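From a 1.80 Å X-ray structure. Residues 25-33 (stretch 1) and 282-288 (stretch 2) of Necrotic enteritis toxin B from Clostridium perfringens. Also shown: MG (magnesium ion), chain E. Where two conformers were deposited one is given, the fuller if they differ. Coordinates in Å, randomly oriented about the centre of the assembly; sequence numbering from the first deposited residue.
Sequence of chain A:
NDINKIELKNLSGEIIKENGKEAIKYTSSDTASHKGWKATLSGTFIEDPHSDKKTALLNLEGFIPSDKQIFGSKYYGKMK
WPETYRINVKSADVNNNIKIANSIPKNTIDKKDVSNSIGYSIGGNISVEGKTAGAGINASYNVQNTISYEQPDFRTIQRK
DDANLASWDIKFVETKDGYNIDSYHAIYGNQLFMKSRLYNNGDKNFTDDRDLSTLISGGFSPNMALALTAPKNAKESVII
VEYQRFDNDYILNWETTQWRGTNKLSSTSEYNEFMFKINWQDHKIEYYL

Stretch 1, residues 25-33: KYTSSDTAS
Stretch 2 (282-288) DHKIEYY

Packing of residues 25-33, part of a longer strand, against the short strand that begins at Lys-284 of the same chain, in the region of Necrotic enteritis toxin B where a magnesium ion is bound. The strands run parallel, their N-to-C directions 9° apart and their axes 5.3 Å apart at closest approach. CA of Tyr-26 lies 6.4 Å from CA of His-283, CA of Ser-28 lies 5.3 Å from CA of Lys-284, and CA of Ser-29 lies 5.5 Å from CA of Ile-285. Stretch 1 is extended throughout, with phi between -115° and -154° and psi between 142° and 162°. The extended backbone alternates its side chains, so the CA-to-CB bonds of Tyr-26, Ser-28, Asp-30 and Ala-32 point toward stretch 2 and those of Thr-27, Ser-29 and Thr-31 away. In stretch 2, His-283 has left-handed phi/psi of 55/51 just before the strand; Lys-284 (-128/146), Ile-285 (-106/126) and Glu-286 (-133/111) are extended, and Tyr-287 follows at -63/134. The CA-to-CB bonds of His-283, Ile-285 and Tyr-287 point toward stretch 1, that of Glu-286 away, and that of Lys-284 away overall although its CB touches stretch 1. The contact buries 484 Å².

Direct hydrogen bonds across the contact run from backbone to side chain. Ser-28, chi1 t, brings OG 3.0 Å from the donor N of Ile-285, with an N-H...O angle of 168°. Two residues along each strand the pattern repeats: Asp-30, chi1 -153° and chi2 -5°, accepts from N of Tyr-287 at its OD2, 2.8 Å away and nearly linear at 173°. Short polar side chains suit both places, putting an oxygen directly before an amide of the neighbouring strand. CB of Ser-28 is also 3.4 Å from O of His-283, and CB of Asp-30 3.4 Å from O of Ile-285.

Aromatic contacts lie toward the two ends. The rings of Tyr-26 (chi1 m, chi2 -94°) and His-283 (chi1 m, chi2 113°) form an offset stack, centroids 3.9 Å apart and planes at 7°; CE2 of Tyr-26 is 3.6 Å from CE1 of His-283. Flat rings allow this close packing. At Ala-32 the methyl CB sits over one face of the Tyr-287 ring (chi1 t, chi2 66°), 3.4 Å from its centroid and 11° off the normal, a CH-pi contact. The small side chain lets the ring lie close to the strand. Ile-285, chi1 m and chi2 t, is buried, its CG2 4.2 Å from CB of Asp-30.

Water and metal complete the contact. Water 1 donates to O of Thr-27 (3.0 Å) and O of His-283 (2.6 Å), bridging the two carbonyls. Asp-30 divides its carboxylate: OD1 binds MG at 2.2 Å and accepts from N of Thr-31 at 2.8 Å, while OD2 receives the amide of Tyr-287 and water 2, whose O is 2.8 Å from OD2. Waters 2, 3, 4 and 5 also bind MG; water 3 donates to O of Thr-31 at 2.6 Å.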

# COMPACT_ATOMS: atom_id res chain seq x y z
N LYS A 25 -23.37 -8.37 13.36
CA LYS A 25 -22.07 -8.36 12.72
C LYS A 25 -21.26 -9.62 13.05
O LYS A 25 -21.42 -10.21 14.12
CB LYS A 25 -21.27 -7.10 13.07
CG LYS A 25 -20.81 -7.01 14.50
CD LYS A 25 -19.72 -5.93 14.69
CE LYS A 25 -19.52 -5.67 16.19
NZ LYS A 25 -18.45 -4.66 16.51
N TYR A 26 -20.38 -9.98 12.13
CA TYR A 26 -19.51 -11.16 12.25
C TYR A 26 -18.13 -10.73 11.80
O TYR A 26 -18.02 -9.98 10.83
CB TYR A 26 -19.95 -12.28 11.30
CG TYR A 26 -21.36 -12.74 11.53
CD1 TYR A 26 -21.62 -13.84 12.35
CD2 TYR A 26 -22.43 -12.06 10.96
CE1 TYR A 26 -22.93 -14.27 12.56
CE2 TYR A 26 -23.75 -12.49 11.18
CZ TYR A 26 -23.97 -13.59 11.98
OH TYR A 26 -25.26 -14.02 12.20
N THR A 27 -17.08 -11.22 12.46
CA THR A 27 -15.72 -10.87 12.06
C THR A 27 -14.91 -12.09 11.66
O THR A 27 -15.14 -13.21 12.14
CB THR A 27 -14.97 -10.10 13.16
OG1 THR A 27 -14.99 -10.86 14.37
CG2 THR A 27 -15.61 -8.74 13.40
N SER A 28 -13.96 -11.88 10.75
CA SER A 28 -13.04 -12.94 10.34
C SER A 28 -11.77 -12.30 9.85
O SER A 28 -11.76 -11.11 9.51
CB SER A 28 -13.68 -13.82 9.25
OG SER A 28 -12.85 -14.94 8.99
N SER A 29 -10.69 -13.05 9.84
CA SER A 29 -9.44 -12.56 9.28
C SER A 29 -8.61 -13.73 8.80
O SER A 29 -8.71 -14.85 9.36
CB SER A 29 -8.64 -11.78 10.35
OG SER A 29 -7.41 -11.26 9.83
N ASP A 30 -7.79 -13.49 7.77
CA ASP A 30 -6.75 -14.46 7.40
C ASP A 30 -5.51 -13.70 6.96
O ASP A 30 -5.56 -12.51 6.66
CB ASP A 30 -7.24 -15.40 6.30
CG ASP A 30 -6.54 -16.74 6.33
OD1 ASP A 30 -5.61 -16.90 7.14
OD2 ASP A 30 -6.91 -17.64 5.54
N THR A 31 -4.38 -14.39 6.98
CA THR A 31 -3.12 -13.75 6.66
C THR A 31 -2.28 -14.69 5.80
O THR A 31 -2.40 -15.91 5.91
CB THR A 31 -2.39 -13.26 7.96
OG1 THR A 31 -1.05 -12.82 7.66
CG2 THR A 31 -2.35 -14.36 9.02
N ALA A 32 -1.44 -14.11 4.95
CA ALA A 32 -0.56 -14.86 4.06
C ALA A 32 0.73 -14.07 3.94
O ALA A 32 0.75 -12.86 4.15
CB ALA A 32 -1.20 -15.01 2.67
N SER A 33 1.82 -14.76 3.60
CA SER A 33 3.07 -14.07 3.35
C SER A 33 3.93 -14.89 2.41
O SER A 33 3.74 -16.13 2.24
CB SER A 33 3.84 -13.81 4.65
OG SER A 33 4.31 -15.02 5.21
N ASP A 282 -20.58 -18.27 5.25
CA ASP A 282 -20.08 -18.62 6.58
C ASP A 282 -19.44 -17.45 7.33
O ASP A 282 -18.95 -17.64 8.46
CB ASP A 282 -19.08 -19.78 6.45
CG ASP A 282 -19.70 -21.05 5.89
OD1 ASP A 282 -20.89 -21.32 6.13
OD2 ASP A 282 -18.96 -21.81 5.21
N HIS A 283 -19.45 -16.27 6.72
CA HIS A 283 -18.80 -15.05 7.26
C HIS A 283 -17.32 -15.27 7.57
O HIS A 283 -16.86 -14.96 8.66
CB HIS A 283 -19.54 -14.51 8.49
CG HIS A 283 -20.99 -14.28 8.24
ND1 HIS A 283 -21.98 -15.02 8.84
CD2 HIS A 283 -21.61 -13.46 7.36
CE1 HIS A 283 -23.16 -14.62 8.39
NE2 HIS A 283 -22.96 -13.68 7.48
N LYS A 284 -16.60 -15.81 6.58
CA LYS A 284 -15.18 -16.12 6.75
C LYS A 284 -14.34 -15.52 5.64
O LYS A 284 -14.78 -15.38 4.49
CB LYS A 284 -14.96 -17.63 6.77
CG LYS A 284 -15.63 -18.38 7.94
CD LYS A 284 -14.97 -18.02 9.28
N ILE A 285 -13.13 -15.12 6.01
CA ILE A 285 -12.13 -14.77 5.01
C ILE A 285 -11.10 -15.89 4.96
O ILE A 285 -10.55 -16.30 5.98
CB ILE A 285 -11.48 -13.41 5.31
CG1 ILE A 285 -12.52 -12.31 5.13
CG2 ILE A 285 -10.28 -13.17 4.38
CD1 ILE A 285 -12.06 -10.97 5.60
N GLU A 286 -10.87 -16.41 3.74
CA GLU A 286 -10.05 -17.64 3.57
C GLU A 286 -9.00 -17.48 2.47
O GLU A 286 -9.34 -17.42 1.29
CB GLU A 286 -10.94 -18.84 3.26
CG GLU A 286 -12.03 -19.07 4.32
CD GLU A 286 -13.22 -19.93 3.84
OE1 GLU A 286 -13.35 -20.19 2.64
OE2 GLU A 286 -14.02 -20.32 4.71
N TYR A 287 -7.73 -17.44 2.85
CA TYR A 287 -6.66 -17.33 1.87
C TYR A 287 -6.63 -18.55 0.95
O TYR A 287 -6.79 -19.68 1.43
CB TYR A 287 -5.32 -17.20 2.60
CG TYR A 287 -4.15 -17.21 1.66
CD1 TYR A 287 -3.96 -16.17 0.75
CD2 TYR A 287 -3.22 -18.24 1.71
CE1 TYR A 287 -2.88 -16.16 -0.12
CE2 TYR A 287 -2.13 -18.25 0.84
CZ TYR A 287 -1.98 -17.20 -0.07
OH TYR A 287 -0.91 -17.19 -0.93
N TYR A 288 -6.50 -18.33 -0.36
CA TYR A 288 -6.38 -19.40 -1.36
C TYR A 288 -4.90 -19.74 -1.49
O TYR A 288 -4.12 -18.88 -1.91
CB TYR A 288 -6.85 -18.93 -2.75
CG TYR A 288 -8.33 -19.09 -3.05
CD1 TYR A 288 -9.14 -17.97 -3.22
CD2 TYR A 288 -8.90 -20.35 -3.23
CE1 TYR A 288 -10.49 -18.08 -3.55
CE2 TYR A 288 -10.27 -20.49 -3.54
CZ TYR A 288 -11.06 -19.35 -3.70
OH TYR A 288 -12.41 -19.47 -4.02
MG MG E . -4.62 -18.69 7.99
O HOH W 1 -17.25 -15.13 11.22
O HOH W 2 -4.81 -19.47 6.10
O HOH W 3 -2.76 -17.69 7.82
O HOH W 4 -4.96 -17.71 9.87
O HOH W 5 -6.83 -19.51 8.51